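Local coordinates for possible thiamine biosynthesis enzyme (Candida albicans, PDB 2X7Q), which is of uncertain function, possibly in thiamine biosynthesis, but has the fold of a periplasmic binding protein and so probably binds a small ligand, at residues 23-28 and 175-180; 97-102 and 201-206. The protein carries 1 engineered substitution. All coordinates share one frame; numbering follows the deposited sequence.

Contact 1 of 2, residues 23-28 and 175-180; sequences PEHFST and MWEYFT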
loop_
_atom_site.group_PDB
_atom_site.type_symbol
_atom_site.label_atom_id
_atom_site.label_comp_id
_atom_site.label_asym_id
_atom_site.label_seq_id
_atom_site.Cartn_x
_atom_site.Cartn_y
_atom_site.Cartn_z
ATOM N N PRO A 23 -3.722 -6.718 -6.444
ATOM C CA PRO A 23 -5.127 -7.070 -6.682
ATOM C C PRO A 23 -5.977 -6.983 -5.417
ATOM O O PRO A 23 -6.283 -8.006 -4.802
ATOM C CB PRO A 23 -5.048 -8.522 -7.166
ATOM C CG PRO A 23 -3.790 -9.047 -6.572
ATOM C CD PRO A 23 -2.832 -7.885 -6.564
ATOM N N GLU A 24 -6.354 -5.767 -5.041
ATOM C CA GLU A 24 -7.238 -5.552 -3.901
ATOM C C GLU A 24 -8.349 -4.574 -4.270
ATOM O O GLU A 24 -8.435 -4.123 -5.411
ATOM C CB GLU A 24 -6.454 -5.029 -2.693
ATOM C CG GLU A 24 -5.530 -6.053 -2.060
ATOM C CD GLU A 24 -4.824 -5.522 -0.832
ATOM O OE1 GLU A 24 -4.567 -4.307 -0.772
ATOM O OE2 GLU A 24 -4.510 -6.323 0.071
ATOM N N HIS A 25 -9.194 -4.242 -3.300
ATOM C CA HIS A 25 -10.277 -3.294 -3.530
ATOM C C HIS A 25 -9.750 -1.932 -3.973
ATOM O O HIS A 25 -10.418 -1.214 -4.714
ATOM C CB HIS A 25 -11.142 -3.145 -2.274
ATOM C CG HIS A 25 -10.357 -3.139 -1.000
ATOM N ND1 HIS A 25 -10.746 -3.859 0.118
ATOM C CD2 HIS A 25 -9.209 -2.517 -0.659
ATOM C CE1 HIS A 25 -9.871 -3.668 1.083
ATOM N NE2 HIS A 25 -8.924 -2.857 0.642
ATOM N N PHE A 26 -8.550 -1.580 -3.521
ATOM C CA PHE A 26 -7.965 -0.282 -3.849
ATOM C C PHE A 26 -7.647 -0.138 -5.335
ATOM O O PHE A 26 -7.568 0.975 -5.852
ATOM C CB PHE A 26 -6.697 -0.032 -3.027
ATOM C CG PHE A 26 -6.956 0.186 -1.566
ATOM C CD1 PHE A 26 -6.607 -0.776 -0.634
ATOM C CD2 PHE A 26 -7.553 1.355 -1.126
ATOM C CE1 PHE A 26 -6.847 -0.575 0.711
ATOM C CE2 PHE A 26 -7.798 1.562 0.218
ATOM C CZ PHE A 26 -7.444 0.595 1.139
ATOM N N SER A 27 -7.464 -1.263 -6.018
ATOM C CA SER A 27 -7.084 -1.248 -7.426
ATOM C C SER A 27 -8.291 -1.033 -8.335
ATOM O O SER A 27 -8.159 -1.014 -9.559
ATOM C CB SER A 27 -6.379 -2.549 -7.804
ATOM O OG SER A 27 -7.275 -3.641 -7.775
ATOM N N THR A 28 -9.464 -0.869 -7.732
ATOM C CA THR A 28 -10.704 -0.703 -8.487
ATOM C C THR A 28 -10.628 0.389 -9.562
ATOM O O THR A 28 -10.950 0.132 -10.720
ATOM C CB THR A 28 -11.908 -0.450 -7.553
ATOM O OG1 THR A 28 -12.192 -1.636 -6.802
ATOM C CG2 THR A 28 -13.135 -0.070 -8.356
HETATM N N MSE A 175 -0.788 -8.570 11.595
HETATM C CA MSE A 175 -1.554 -7.400 11.183
HETATM C C MSE A 175 -1.855 -7.437 9.686
HETATM O O MSE A 175 -0.971 -7.706 8.867
HETATM C CB MSE A 175 -0.808 -6.116 11.551
HETATM C CG MSE A 175 -0.492 -5.992 13.026
HETATM SE SE MSE A 175 0.472 -4.367 13.468
HETATM C CE MSE A 175 -0.793 -3.071 12.776
ATOM N N TRP A 176 -3.106 -7.166 9.333
ATOM C CA TRP A 176 -3.534 -7.214 7.942
ATOM C C TRP A 176 -4.679 -6.234 7.718
ATOM O O TRP A 176 -5.388 -5.875 8.658
ATOM C CB TRP A 176 -3.968 -8.635 7.578
ATOM C CG TRP A 176 -3.703 -9.004 6.151
ATOM C CD1 TRP A 176 -4.620 -9.117 5.148
ATOM C CD2 TRP A 176 -2.428 -9.310 5.567
ATOM N NE1 TRP A 176 -3.997 -9.478 3.976
ATOM C CE2 TRP A 176 -2.657 -9.600 4.207
ATOM C CE3 TRP A 176 -1.124 -9.367 6.065
ATOM C CZ2 TRP A 176 -1.619 -9.942 3.338
ATOM C CZ3 TRP A 176 -0.099 -9.707 5.199
ATOM C CH2 TRP A 176 -0.352 -9.990 3.852
ATOM N N GLU A 177 -4.853 -5.797 6.476
ATOM C CA GLU A 177 -5.912 -4.849 6.149
ATOM C C GLU A 177 -7.255 -5.359 6.667
ATOM O O GLU A 177 -7.592 -6.529 6.493
ATOM C CB GLU A 177 -5.963 -4.597 4.640
ATOM C CG GLU A 177 -6.820 -3.407 4.235
ATOM C CD GLU A 177 -8.302 -3.724 4.251
ATOM O OE1 GLU A 177 -8.708 -4.705 3.591
ATOM O OE2 GLU A 177 -9.059 -2.995 4.925
ATOM N N TYR A 178 -8.010 -4.474 7.311
ATOM C CA TYR A 178 -9.249 -4.857 7.987
ATOM C C TYR A 178 -10.249 -5.589 7.096
ATOM O O TYR A 178 -10.581 -6.745 7.353
ATOM C CB TYR A 178 -9.922 -3.635 8.621
ATOM C CG TYR A 178 -11.295 -3.927 9.184
ATOM C CD1 TYR A 178 -11.446 -4.685 10.340
ATOM C CD2 TYR A 178 -12.440 -3.443 8.563
ATOM C CE1 TYR A 178 -12.697 -4.957 10.857
ATOM C CE2 TYR A 178 -13.696 -3.712 9.075
ATOM C CZ TYR A 178 -13.818 -4.470 10.221
ATOM O OH TYR A 178 -15.068 -4.741 10.736
ATOM N N PHE A 179 -10.739 -4.911 6.064
ATOM C CA PHE A 179 -11.787 -5.474 5.216
ATOM C C PHE A 179 -11.358 -6.761 4.522
ATOM O O PHE A 179 -12.197 -7.554 4.099
ATOM C CB PHE A 179 -12.276 -4.446 4.195
ATOM C CG PHE A 179 -13.049 -3.311 4.805
ATOM C CD1 PHE A 179 -14.391 -3.457 5.112
ATOM C CD2 PHE A 179 -12.432 -2.101 5.075
ATOM C CE1 PHE A 179 -15.103 -2.416 5.676
ATOM C CE2 PHE A 179 -13.137 -1.056 5.640
ATOM C CZ PHE A 179 -14.475 -1.213 5.940
ATOM N N THR A 180 -10.051 -6.965 4.409
ATOM C CA THR A 180 -9.520 -8.189 3.827
ATOM C C THR A 180 -9.563 -9.317 4.854
ATOM O O THR A 180 -9.661 -10.492 4.503
ATOM C CB THR A 180 -8.072 -7.994 3.328
ATOM O OG1 THR A 180 -8.038 -6.945 2.353
ATOM C CG2 THR A 180 -7.540 -9.274 2.705
#

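Contact 2 of 2, residues 97-102 and 201-206; sequences SPLLWA and SSWVVA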
loop_
_atom_site.group_PDB
_atom_site.type_symbol
_atom_site.label_atom_id
_atom_site.label_comp_id
_atom_site.label_asym_id
_atom_site.label_seq_id
_atom_site.Cartn_x
_atom_site.Cartn_y
_atom_site.Cartn_z
ATOM N N SER A 97 -7.066 8.672 1.898
ATOM C CA SER A 97 -7.490 8.175 3.204
ATOM C C SER A 97 -6.466 7.202 3.792
ATOM O O SER A 97 -5.744 6.531 3.057
ATOM C CB SER A 97 -8.864 7.509 3.100
ATOM O OG SER A 97 -8.886 6.547 2.061
ATOM N N PRO A 98 -6.400 7.127 5.130
ATOM C CA PRO A 98 -5.444 6.254 5.822
ATOM C C PRO A 98 -5.850 4.788 5.762
ATOM O O PRO A 98 -7.040 4.498 5.649
ATOM C CB PRO A 98 -5.514 6.747 7.267
ATOM C CG PRO A 98 -6.888 7.287 7.410
ATOM C CD PRO A 98 -7.217 7.909 6.073
ATOM N N LEU A 99 -4.874 3.885 5.839
ATOM C CA LEU A 99 -5.144 2.450 5.812
ATOM C C LEU A 99 -5.505 1.934 7.206
ATOM O O LEU A 99 -4.849 2.276 8.190
ATOM C CB LEU A 99 -3.930 1.687 5.274
ATOM C CG LEU A 99 -4.181 0.265 4.765
ATOM C CD1 LEU A 99 -4.918 0.308 3.442
ATOM C CD2 LEU A 99 -2.876 -0.507 4.622
ATOM N N LEU A 100 -6.548 1.111 7.287
ATOM C CA LEU A 100 -6.977 0.544 8.562
ATOM C C LEU A 100 -6.420 -0.861 8.769
ATOM O O LEU A 100 -6.873 -1.819 8.138
ATOM C CB LEU A 100 -8.503 0.527 8.662
ATOM C CG LEU A 100 -9.097 -0.056 9.946
ATOM C CD1 LEU A 100 -8.559 0.672 11.168
ATOM C CD2 LEU A 100 -10.618 -0.000 9.914
ATOM N N TRP A 101 -5.436 -0.974 9.656
ATOM C CA TRP A 101 -4.817 -2.260 9.963
ATOM C C TRP A 101 -5.535 -2.963 11.109
ATOM O O TRP A 101 -5.850 -2.349 12.125
ATOM C CB TRP A 101 -3.339 -2.078 10.306
ATOM C CG TRP A 101 -2.481 -1.781 9.114
ATOM C CD1 TRP A 101 -2.190 -0.552 8.596
ATOM C CD2 TRP A 101 -1.798 -2.733 8.290
ATOM N NE1 TRP A 101 -1.369 -0.682 7.501
ATOM C CE2 TRP A 101 -1.115 -2.016 7.292
ATOM C CE3 TRP A 101 -1.700 -4.129 8.300
ATOM C CZ2 TRP A 101 -0.343 -2.638 6.315
ATOM C CZ3 TRP A 101 -0.934 -4.748 7.329
ATOM C CH2 TRP A 101 -0.266 -4.005 6.352
ATOM N N ALA A 102 -5.790 -4.256 10.938
ATOM C CA ALA A 102 -6.463 -5.045 11.962
ATOM C C ALA A 102 -5.509 -6.076 12.564
ATOM O O ALA A 102 -4.824 -6.806 11.840
ATOM C CB ALA A 102 -7.691 -5.728 11.381
ATOM N N SER A 201 -1.410 9.098 4.360
ATOM C CA SER A 201 -2.145 8.590 3.206
ATOM C C SER A 201 -1.572 7.226 2.837
ATOM O O SER A 201 -0.361 7.028 2.880
ATOM C CB SER A 201 -2.039 9.557 2.026
ATOM O OG SER A 201 -2.657 10.797 2.329
ATOM N N SER A 202 -2.442 6.291 2.471
ATOM C CA SER A 202 -2.052 4.885 2.372
ATOM C C SER A 202 -1.359 4.463 1.075
ATOM O O SER A 202 -0.489 3.592 1.095
ATOM C CB SER A 202 -3.256 3.980 2.644
ATOM O OG SER A 202 -4.341 4.298 1.798
ATOM N N TRP A 203 -1.735 5.069 -0.047
ATOM C CA TRP A 203 -1.222 4.626 -1.342
ATOM C C TRP A 203 -0.589 5.744 -2.168
ATOM O O TRP A 203 -1.060 6.881 -2.160
ATOM C CB TRP A 203 -2.334 3.942 -2.139
ATOM C CG TRP A 203 -2.813 2.668 -1.510
ATOM C CD1 TRP A 203 -3.652 2.546 -0.442
ATOM C CD2 TRP A 203 -2.482 1.329 -1.914
ATOM N NE1 TRP A 203 -3.863 1.219 -0.155
ATOM C CE2 TRP A 203 -3.157 0.456 -1.040
ATOM C CE3 TRP A 203 -1.679 0.797 -2.925
ATOM C CZ2 TRP A 203 -3.051 -0.934 -1.155
ATOM C CZ3 TRP A 203 -1.578 -0.580 -3.033
ATOM C CH2 TRP A 203 -2.259 -1.429 -2.154
ATOM N N VAL A 204 0.479 5.402 -2.883
ATOM C CA VAL A 204 1.179 6.357 -3.735
ATOM C C VAL A 204 1.573 5.708 -5.058
ATOM O O VAL A 204 1.594 4.481 -5.177
ATOM C CB VAL A 204 2.451 6.898 -3.059
ATOM C CG1 VAL A 204 2.105 7.674 -1.801
ATOM C CG2 VAL A 204 3.410 5.758 -2.746
ATOM N N VAL A 205 1.880 6.539 -6.049
ATOM C CA VAL A 205 2.353 6.049 -7.337
ATOM C C VAL A 205 3.864 6.244 -7.428
ATOM O O VAL A 205 4.356 7.368 -7.329
ATOM C CB VAL A 205 1.673 6.783 -8.506
ATOM C CG1 VAL A 205 2.226 6.296 -9.837
ATOM C CG2 VAL A 205 0.165 6.591 -8.445
ATOM N N ALA A 206 4.599 5.150 -7.608
ATOM C CA ALA A 206 6.055 5.222 -7.645
ATOM C C ALA A 206 6.631 4.749 -8.975
ATOM O O ALA A 206 5.984 4.008 -9.719
ATOM C CB ALA A 206 6.659 4.435 -6.491
#

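Contact 1 of 2, residues 23-28 and 175-180
His25 and Glu177 meet tip to tip because of how each side chain leaves its backbone: CG of His25 sits between the backbone N and the carbonyl carbon (chi1 39°), while CG of Glu177 is anti to its own N and the chain then bends at chi2 (-78°). His25 CE1 comes to 3.0 Å from Glu177 OE1, which lies at the edge of the imidazole, near its plane; the carboxylate is turned 74° from the ring. His25 NE2 is 3.5 Å from Glu177 OE1, but the angle is poor and no hydrogen bond joins the two.

The carboxylate is already held from its own side. Glu177 is the N-cap of the following helix: its OE2 takes Phe179 N at 2.8 Å, from above the carboxylate plane, and its OE1 takes Thr180 OG1 at 2.6 Å through the anti lone pair, with a weak bond from Thr180 N besides. The helix N terminus would be expected to stabilise a negative charge here. Phe179 CB lies 4.0 Å from His25 CE1.

A glycerol, probably from the crystallisation liquor, hydrogen-bonds Glu177 OE2 and may mark a pocket. Tyr250 OH hydrogen-bonds Thr180 OG1. The contact joins the two lobes across what is probably the ligand cleft: His25 rests on Ile244 of helix 237-247 and stacks with Trp258 of helix 252-259, while strand 173-177, leading into helix 178-186, pairs with strand 100-106.

Contact 2 of 2, residues 97-102 and 201-206
Ser97 O is gripped twice by Ser202: the hydroxyl OG donates to it at 2.9 Å, nearly along the C=O axis (163°), and Ser202 N adds a weak bond at 3.4 Å. The first torsion of the serine (chi1 54°) puts OG between its own backbone N and carbonyl carbon, near the amide, and both donors reach Ser97 O. The CB of Ser202 packs against Leu99, whose CB lies 3.6 Å away.

Each segment holds the end of a crossing between the lobes and the start of the strand it leads into. Residues 97-99 come from strand 88-95 of one sheet and enter strand 100-106 of the other; 201-202 end the return from strand 190-197 and enter strand 203-208. The arrangement is as in periplasmic binding proteins, where two such crossings usually form the hinge, and the present bonds fasten one crossing to the other. The hydroxyls of Ser97 and Ser201 are engaged elsewhere, by Glu263 N and Lys96 O respectively. Pro98 O and Leu100 N both hydrogen-bond a glycerol, which may mark a pocket beside the first crossing.

Beyond Ser202, the leucine and the indole slant across each other. The indole is approached at its edge, near the ring plane, where Leu99 CD1 is 3.9 Å from Trp203 NE1; Leu99 CD1 also lies 4.1 Å from Ser202 CB. Leu73 of strand 69-73 touches both Leu99 and Trp203.

Overall arrangement
From the N terminus, the chain lays down strand 17-21 and the loop 23-28, builds most of the first sheet, and crosses to the second lobe through 97-102. There it reaches 175-180, where contact 1 closes a loop back to the first lobe; only at 201-206, on the return crossing, does contact 2 close. The segments alternate, so the two loops cross. The contacts also touch directly: strands 100-106 and 173-177 are sheet neighbours, with probable hydrogen bonds from Ala102 N to Trp176 O and Tyr178 N to Leu100 O, and Phe26 packs on Trp203. Contact 1 ties the first lobe to the second, whereas contact 2 joins the crossings that connect them.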